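Pyridoxine 4-oxidase (Mesorhizobium loti, PDB 4HA6) catalyses, as an FAD-dependent member of the GMC oxidoreductase family, the oxidation of pyridoxine at its 4-position alcohol, with oxygen as electron acceptor. Local coordinates at residues Q101-A106 with S479-L484; G286-D291 with T450-K455. All blocks are in the same frame, centred on the assembly; numbering follows the deposited sequence.

Contact 1 of 2, residues Q101-A106 with S479-L484; sequences QAWVDA and SIMPNL
In this FAD-binding GMC oxidoreductase, the loop that runs from the last strand of the parallel sheet, 473-475, to helix 490-506 is docked against helix 97-107, and the indole of Trp103 carries most of the join. Its CG stands anti to the carbonyl carbon (chi1 -71°), which sends the ring off the helix toward the loop. Pro482 lies over one face: its CD sits 3.6 Å from the centroid of the five-membered ring, almost on the normal, a CH-pi contact. The ring edge does different work. In the ring plane NE1 donates to the carbonyl O of Asn483 at 3.0 Å, a fairly straight bond (158°) that arrives on a lone pair, while CE of Met481 meets CZ2 at 3.7 Å farther along the same rim. With face and edge both engaged, the indole is probably held against rotation. An alanine in place of Trp103 would remove the N-H donor and the platform under Pro482, and would probably loosen the loop. One helical turn on, CB of Ala106 touches CB of Pro482 at 3.8 Å. The Asn483 amide, inclined 67° to the indole, gives ND2 to the O of Leu484 and also to the O of Asp99. Behind the contact stands helix 490-506, whose Ile496 touches Trp103, Ile480 and Met481, and Phe100, on helix 97-107 itself, meets the indole edge-to-face.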
ATOM      1  N   GLN A 101       7.180 -12.825   9.824  1.00  7.17           N
ATOM      2  CA  GLN A 101       7.357 -13.467  11.118  1.00  6.98           C
ATOM      3  C   GLN A 101       6.563 -12.716  12.177  1.00  9.56           C
ATOM      4  O   GLN A 101       5.967 -13.327  13.068  1.00 10.33           O
ATOM      5  CB  GLN A 101       8.838 -13.528  11.518  1.00 13.44           C
ATOM      6  CG  GLN A 101       9.068 -14.206  12.878  1.00 13.69           C
ATOM      7  CD  GLN A 101       8.541 -15.640  12.917  1.00 20.56           C
ATOM      8  OE1 GLN A 101       8.879 -16.460  12.059  1.00 27.07           O
ATOM      9  NE2 GLN A 101       7.701 -15.944  13.908  1.00 20.46           N
ATOM     10  N   ALA A 102       6.554 -11.389  12.076  1.00  9.71           N
ATOM     11  CA  ALA A 102       5.782 -10.560  12.993  1.00  7.83           C
ATOM     12  C   ALA A 102       4.275 -10.797  12.843  1.00  7.82           C
ATOM     13  O   ALA A 102       3.533 -10.689  13.823  1.00 13.01           O
ATOM     14  CB  ALA A 102       6.125  -9.084  12.809  1.00  7.17           C
ATOM     15  N   TRP A 103       3.821 -11.104  11.626  1.00  3.25           N
ATOM     16  CA  TRP A 103       2.408 -11.444  11.415  1.00  6.94           C
ATOM     17  C   TRP A 103       2.064 -12.763  12.097  1.00  9.66           C
ATOM     18  O   TRP A 103       0.945 -12.938  12.604  1.00  3.84           O
ATOM     19  CB  TRP A 103       2.066 -11.585   9.922  1.00  3.55           C
ATOM     20  CG  TRP A 103       2.047 -10.294   9.136  1.00  4.28           C
ATOM     21  CD1 TRP A 103       2.635  -9.111   9.477  1.00  2.78           C
ATOM     22  CD2 TRP A 103       1.399 -10.074   7.869  1.00  7.63           C
ATOM     23  NE1 TRP A 103       2.399  -8.169   8.506  1.00  4.83           N
ATOM     24  CE2 TRP A 103       1.634  -8.733   7.510  1.00  5.05           C
ATOM     25  CE3 TRP A 103       0.623 -10.879   7.018  1.00  4.42           C
ATOM     26  CZ2 TRP A 103       1.134  -8.176   6.322  1.00  3.24           C
ATOM     27  CZ3 TRP A 103       0.136 -10.328   5.834  1.00  3.97           C
ATOM     28  CH2 TRP A 103       0.392  -8.991   5.499  1.00  3.71           C
ATOM     29  N   VAL A 104       3.024 -13.694  12.084  1.00  7.85           N
ATOM     30  CA  VAL A 104       2.844 -15.009  12.704  1.00 10.91           C
ATOM     31  C   VAL A 104       2.734 -14.861  14.214  1.00  9.33           C
ATOM     32  O   VAL A 104       1.823 -15.416  14.840  1.00 10.49           O
ATOM     33  CB  VAL A 104       4.015 -15.958  12.382  1.00 11.57           C
ATOM     34  CG1 VAL A 104       3.906 -17.239  13.184  1.00 11.71           C
ATOM     35  CG2 VAL A 104       4.033 -16.286  10.904  1.00  9.48           C
ATOM     36  N   ASP A 105       3.683 -14.130  14.792  1.00  9.26           N
ATOM     37  CA  ASP A 105       3.658 -13.838  16.217  1.00  8.45           C
ATOM     38  C   ASP A 105       2.341 -13.150  16.599  1.00 13.04           C
ATOM     39  O   ASP A 105       1.721 -13.504  17.590  1.00  8.58           O
ATOM     40  CB  ASP A 105       4.850 -12.954  16.602  1.00  7.57           C
ATOM     41  CG  ASP A 105       6.191 -13.600  16.268  1.00 14.05           C
ATOM     42  OD1 ASP A 105       6.243 -14.838  16.095  1.00 17.87           O
ATOM     43  OD2 ASP A 105       7.197 -12.867  16.170  1.00 17.89           O
ATOM     44  N   ALA A 106       1.911 -12.175  15.801  1.00 12.93           N
ATOM     45  CA  ALA A 106       0.688 -11.426  16.110  1.00 11.28           C
ATOM     46  C   ALA A 106      -0.561 -12.300  15.984  1.00  7.90           C
ATOM     47  O   ALA A 106      -1.460 -12.251  16.831  1.00 12.59           O
ATOM     48  CB  ALA A 106       0.578 -10.175  15.203  1.00  9.52           C
ATOM     49  N   SER A 479      -6.175  -3.245   5.663  1.00  3.35           N
ATOM     50  CA  SER A 479      -6.519  -2.906   7.050  1.00  3.44           C
ATOM     51  C   SER A 479      -6.146  -4.018   8.061  1.00  5.67           C
ATOM     52  O   SER A 479      -5.885  -3.730   9.236  1.00  5.92           O
ATOM     53  CB  SER A 479      -8.003  -2.566   7.149  1.00  3.48           C
ATOM     54  OG  SER A 479      -8.783  -3.736   6.960  1.00 12.65           O
ATOM     55  N   ILE A 480      -6.117  -5.285   7.630  1.00  3.67           N
ATOM     56  CA  ILE A 480      -5.808  -6.353   8.593  1.00  2.87           C
ATOM     57  C   ILE A 480      -4.321  -6.508   8.939  1.00  3.64           C
ATOM     58  O   ILE A 480      -3.990  -7.182   9.935  1.00  4.42           O
ATOM     59  CB  ILE A 480      -6.378  -7.727   8.182  1.00  8.92           C
ATOM     60  CG1 ILE A 480      -5.631  -8.302   6.968  1.00  2.91           C
ATOM     61  CG2 ILE A 480      -7.908  -7.669   8.017  1.00  1.63           C
ATOM     62  CD1 ILE A 480      -4.553  -9.329   7.366  1.00  2.41           C
ATOM     63  N   MET A 481      -3.433  -5.910   8.129  1.00  1.74           N
ATOM     64  CA  MET A 481      -1.987  -6.052   8.326  1.00  3.54           C
ATOM     65  C   MET A 481      -1.584  -5.694   9.750  1.00  2.98           C
ATOM     66  O   MET A 481      -1.801  -4.560  10.184  1.00  5.03           O
ATOM     67  CB  MET A 481      -1.215  -5.151   7.345  1.00  2.50           C
ATOM     68  CG  MET A 481      -1.510  -5.475   5.878  1.00  5.63           C
ATOM     69  SD  MET A 481      -0.707  -4.360   4.686  1.00  4.74           S
ATOM     70  CE  MET A 481       1.040  -4.673   5.080  1.00  0.69           C
ATOM     71  N   PRO A 482      -1.020  -6.665  10.490  1.00  2.20           N
ATOM     72  CA  PRO A 482      -0.530  -6.371  11.845  1.00  9.72           C
ATOM     73  C   PRO A 482       0.539  -5.292  11.796  1.00 11.94           C
ATOM     74  O   PRO A 482       0.555  -4.394  12.638  1.00  7.84           O
ATOM     75  CB  PRO A 482       0.072  -7.712  12.302  1.00  3.71           C
ATOM     76  CG  PRO A 482      -0.761  -8.758  11.535  1.00  8.58           C
ATOM     77  CD  PRO A 482      -0.971  -8.112  10.180  1.00  5.62           C
ATOM     78  N   ASN A 483       1.414  -5.389  10.800  1.00  6.61           N
ATOM     79  CA  ASN A 483       2.453  -4.397  10.593  1.00  6.62           C
ATOM     80  C   ASN A 483       2.817  -4.278   9.113  1.00 10.73           C
ATOM     81  O   ASN A 483       2.679  -5.226   8.339  1.00  7.79           O
ATOM     82  CB  ASN A 483       3.707  -4.742  11.403  1.00  3.90           C
ATOM     83  CG  ASN A 483       4.189  -6.162  11.147  1.00  8.70           C
ATOM     84  OD1 ASN A 483       3.902  -7.072  11.921  1.00  9.59           O
ATOM     85  ND2 ASN A 483       4.906  -6.362  10.040  1.00  6.60           N
ATOM     86  N   LEU A 484       3.276  -3.091   8.751  1.00  5.78           N
ATOM     87  CA  LEU A 484       3.870  -2.798   7.462  1.00  8.25           C
ATOM     88  C   LEU A 484       4.939  -3.818   7.071  1.00  7.79           C
ATOM     89  O   LEU A 484       5.739  -4.236   7.918  1.00  4.99           O
ATOM     90  CB  LEU A 484       4.547  -1.441   7.590  1.00  6.65           C
ATOM     91  CG  LEU A 484       4.202  -0.190   6.779  1.00 18.06           C
ATOM     92  CD1 LEU A 484       2.934  -0.313   5.950  1.00  3.36           C
ATOM     93  CD2 LEU A 484       4.156   1.025   7.699  1.00  2.39           C
TER

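Contact 2 of 2, residues G286-D291 with T450-K455; sequences GRNLQD and TCRMGK
Two side-chain pairs, set differently, accompany a backbone join between loop 286-291, which leads into strand 293-302, and loop 450-455, which lies between strands 441-443 and 473-475. In the first, Leu289 and Thr450 lie side by side and point the same way, the methyl CG2 of Thr450 resting 3.8 Å from CB of Leu289 and nearly as close to its CD1. Thr450 takes the crowded position for OG1 (chi1 47°), between its backbone N and carbonyl carbon; this leaves the methyl for Leu289 while the hydroxyl bonds to the O of Ala253. In the second pair Asn288 and Arg452 cross at about a right angle, amide and guanidinium planes 82° apart. What meets Asn288 is the aliphatic part of the arginine, and CD comes to 4.1 Å from CB of Asn288. The chain of Arg452 then runs extended to a guanidinium whose NH2 forms salt bridges with Asp456 and Asp284.

The backbones also meet directly. Gly286 N donates to the O of Thr450 at 2.8 Å and 165°, in the carbonyl plane, and CA of Thr450 points its hydrogen at the O of Arg287, 3.2 Å away. Gly286 has a positive phi at which a side chain would jam against the preceding carbonyl, which by itself calls for glycine. A water accepts from Arg452 N and lies 3.0 Å from the O of Arg287, to which it can donate. The join thus rests mainly on one main-chain hydrogen bond, a CA-H...O contact and a water, with apolar carbon beside it; the salt bridges of Arg452 would probably offset its charge.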
ATOM      1  N   GLY A 286      -9.997   1.053  13.660  1.00  6.89           N
ATOM      2  CA  GLY A 286      -9.474   2.366  13.337  1.00  2.89           C
ATOM      3  C   GLY A 286      -8.112   2.649  13.954  1.00  8.28           C
ATOM      4  O   GLY A 286      -7.447   3.593  13.532  1.00  5.00           O
ATOM      5  N   ARG A 287      -7.700   1.853  14.943  1.00  4.20           N
ATOM      6  CA  ARG A 287      -6.412   2.055  15.607  0.71  5.34           C
ATOM      7  C   ARG A 287      -5.316   1.245  14.896  1.00  4.27           C
ATOM      8  O   ARG A 287      -5.598   0.559  13.909  1.00  5.92           O
ATOM      9  CB  ARG A 287      -6.519   1.679  17.092  0.71  7.44           C
ATOM     10  CG  ARG A 287      -7.512   2.560  17.865  0.71 12.85           C
ATOM     11  CD  ARG A 287      -7.256   2.534  19.380  0.71 19.33           C
ATOM     12  NE  ARG A 287      -5.935   3.071  19.703  0.71 25.95           N
ATOM     13  CZ  ARG A 287      -5.632   4.369  19.709  0.71 30.52           C
ATOM     14  NH1 ARG A 287      -6.556   5.280  19.411  0.71 22.30           N
ATOM     15  NH2 ARG A 287      -4.398   4.758  20.007  0.71 26.73           N
ATOM     16  N   ASN A 288      -4.068   1.329  15.384  1.00  4.27           N
ATOM     17  CA  ASN A 288      -2.940   0.605  14.759  1.00  4.50           C
ATOM     18  C   ASN A 288      -2.653   1.114  13.336  1.00  6.86           C
ATOM     19  O   ASN A 288      -1.998   0.420  12.544  1.00  6.72           O
ATOM     20  CB  ASN A 288      -3.196  -0.934  14.769  1.00  5.79           C
ATOM     21  CG  ASN A 288      -1.996  -1.784  14.260  1.00 25.61           C
ATOM     22  OD1 ASN A 288      -2.110  -2.566  13.278  1.00 18.48           O
ATOM     23  ND2 ASN A 288      -0.860  -1.651  14.935  1.00 23.62           N
ATOM     24  N   LEU A 289      -3.135   2.313  12.997  1.00  4.66           N
ATOM     25  CA  LEU A 289      -2.906   2.858  11.648  1.00  3.74           C
ATOM     26  C   LEU A 289      -1.420   3.092  11.392  1.00  6.93           C
ATOM     27  O   LEU A 289      -0.753   3.796  12.165  1.00  5.03           O
ATOM     28  CB  LEU A 289      -3.663   4.171  11.415  1.00  5.09           C
ATOM     29  CG  LEU A 289      -3.239   4.951  10.144  1.00  3.80           C
ATOM     30  CD1 LEU A 289      -3.675   4.207   8.905  1.00  0.29           C
ATOM     31  CD2 LEU A 289      -3.773   6.400  10.096  1.00  2.03           C
ATOM     32  N   GLN A 290      -0.912   2.514  10.303  1.00  4.38           N
ATOM     33  CA  GLN A 290       0.490   2.705   9.905  1.00  7.77           C
ATOM     34  C   GLN A 290       0.601   3.205   8.470  1.00  3.44           C
ATOM     35  O   GLN A 290      -0.289   2.970   7.661  1.00  5.09           O
ATOM     36  CB  GLN A 290       1.251   1.380  10.020  1.00  3.43           C
ATOM     37  CG  GLN A 290       1.335   0.852  11.440  1.00  7.66           C
ATOM     38  CD  GLN A 290       1.592  -0.636  11.466  1.00  6.65           C
ATOM     39  OE1 GLN A 290       2.672  -1.095  11.080  1.00  5.24           O
ATOM     40  NE2 GLN A 290       0.579  -1.405  11.869  1.00  4.34           N
ATOM     41  N   ASP A 291       1.719   3.849   8.148  1.00  9.32           N
ATOM     42  CA  ASP A 291       1.997   4.279   6.781  1.00  3.80           C
ATOM     43  C   ASP A 291       3.508   4.455   6.654  1.00  8.53           C
ATOM     44  O   ASP A 291       4.213   4.554   7.668  1.00  3.95           O
ATOM     45  CB  ASP A 291       1.261   5.585   6.466  1.00  4.10           C
ATOM     46  CG  ASP A 291       1.528   6.107   5.045  1.00  7.23           C
ATOM     47  OD1 ASP A 291       1.740   5.288   4.109  1.00  2.96           O
ATOM     48  OD2 ASP A 291       1.507   7.353   4.867  1.00  2.97           O
ATOM     49  N   THR A 450      -5.724  -0.904  10.297  1.00  3.64           N
ATOM     50  CA  THR A 450      -6.843  -0.321  11.040  1.00  4.13           C
ATOM     51  C   THR A 450      -7.926  -1.326  11.425  1.00  6.33           C
ATOM     52  O   THR A 450      -8.886  -0.978  12.121  1.00  6.49           O
ATOM     53  CB  THR A 450      -7.490   0.811  10.222  1.00  6.57           C
ATOM     54  OG1 THR A 450      -7.696   0.360   8.867  1.00  1.56           O
ATOM     55  CG2 THR A 450      -6.571   2.021  10.216  1.00  3.70           C
ATOM     56  N   CYS A 451      -7.800  -2.556  10.936  1.00  4.25           N
ATOM     57  CA  CYS A 451      -8.665  -3.639  11.380  1.00  3.27           C
ATOM     58  C   CYS A 451      -7.732  -4.802  11.704  1.00  5.69           C
ATOM     59  O   CYS A 451      -7.825  -5.867  11.096  1.00  4.14           O
ATOM     60  CB  CYS A 451      -9.661  -4.028  10.289  1.00  3.31           C
ATOM     61  SG  CYS A 451     -10.930  -2.733   9.885  1.00  3.80           S
ATOM     62  N   ARG A 452      -6.821  -4.590  12.657  1.00  6.50           N
ATOM     63  CA  ARG A 452      -5.681  -5.514  12.795  1.00 13.39           C
ATOM     64  C   ARG A 452      -6.071  -6.960  13.091  1.00  6.60           C
ATOM     65  O   ARG A 452      -6.956  -7.256  13.924  1.00  7.73           O
ATOM     66  CB  ARG A 452      -4.635  -5.017  13.807  1.00 13.89           C
ATOM     67  CG  ARG A 452      -5.054  -5.164  15.241  1.00 17.44           C
ATOM     68  CD  ARG A 452      -3.980  -4.729  16.246  1.00 11.08           C
ATOM     69  NE  ARG A 452      -4.590  -4.773  17.571  1.00 13.18           N
ATOM     70  CZ  ARG A 452      -4.666  -5.875  18.313  1.00 13.78           C
ATOM     71  NH1 ARG A 452      -4.135  -7.007  17.871  1.00  9.02           N
ATOM     72  NH2 ARG A 452      -5.257  -5.842  19.502  1.00  7.02           N
ATOM     73  N   MET A 453      -5.422  -7.854  12.365  1.00  4.98           N
ATOM     74  CA  MET A 453      -5.501  -9.274  12.642  1.00  9.11           C
ATOM     75  C   MET A 453      -4.664  -9.565  13.878  1.00  8.20           C
ATOM     76  O   MET A 453      -3.536  -9.065  13.997  1.00  6.81           O
ATOM     77  CB  MET A 453      -4.960 -10.046  11.438  1.00 10.00           C
ATOM     78  CG  MET A 453      -4.769 -11.524  11.685  1.00 12.92           C
ATOM     79  SD  MET A 453      -4.143 -12.407  10.234  1.00  9.49           S
ATOM     80  CE  MET A 453      -2.547 -11.605   9.998  1.00  6.55           C
ATOM     81  N   GLY A 454      -5.201 -10.357  14.808  1.00  4.93           N
ATOM     82  CA  GLY A 454      -4.437 -10.718  15.998  1.00  5.40           C
ATOM     83  C   GLY A 454      -5.076 -11.867  16.759  1.00  8.22           C
ATOM     84  O   GLY A 454      -6.276 -12.144  16.605  1.00  6.35           O
ATOM     85  N   LYS A 455      -4.288 -12.542  17.585  1.00  7.29           N
ATOM     86  CA  LYS A 455      -4.812 -13.655  18.384  1.00 10.84           C
ATOM     87  C   LYS A 455      -5.349 -13.205  19.750  1.00 10.92           C
ATOM     88  O   LYS A 455      -5.983 -13.983  20.469  1.00 12.96           O
ATOM     89  CB  LYS A 455      -3.720 -14.700  18.585  1.00 13.70           C
ATOM     90  CG  LYS A 455      -2.562 -14.220  19.459  1.00 11.61           C
ATOM     91  CD  LYS A 455      -1.440 -15.276  19.452  1.00 17.19           C
ATOM     92  CE  LYS A 455      -0.339 -14.933  20.429  1.00 20.09           C
ATOM     93  NZ  LYS A 455       0.266 -13.612  20.124  1.00 29.84           N
TER
HETATM   94  O   HOH W   1      -6.698  -2.169  14.442  1.00  5.54           O

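Overall arrangement
The two contacts have centres 9 Å apart on the same side of the chain's centre, and contact 2 is nested within the chain loop that contact 1 closes. Segment 479-484 joins both loops of contact 2 directly: the O atoms of Ser479 and Ile480 probably accept hydrogen bonds from Cys451 and Met453, while Gln290 bonds to Pro482 and Leu484. Both are partly buried. In contact 1 a helix meets a loop through a buried aromatic ring, whereas contact 2 brings two loops together largely through backbone and one water, with Arg287 exposed at its margin. The side chain of Met481 is about 7 Å and that of Thr450 about 9 Å from FAD, near the cofactor without touching it.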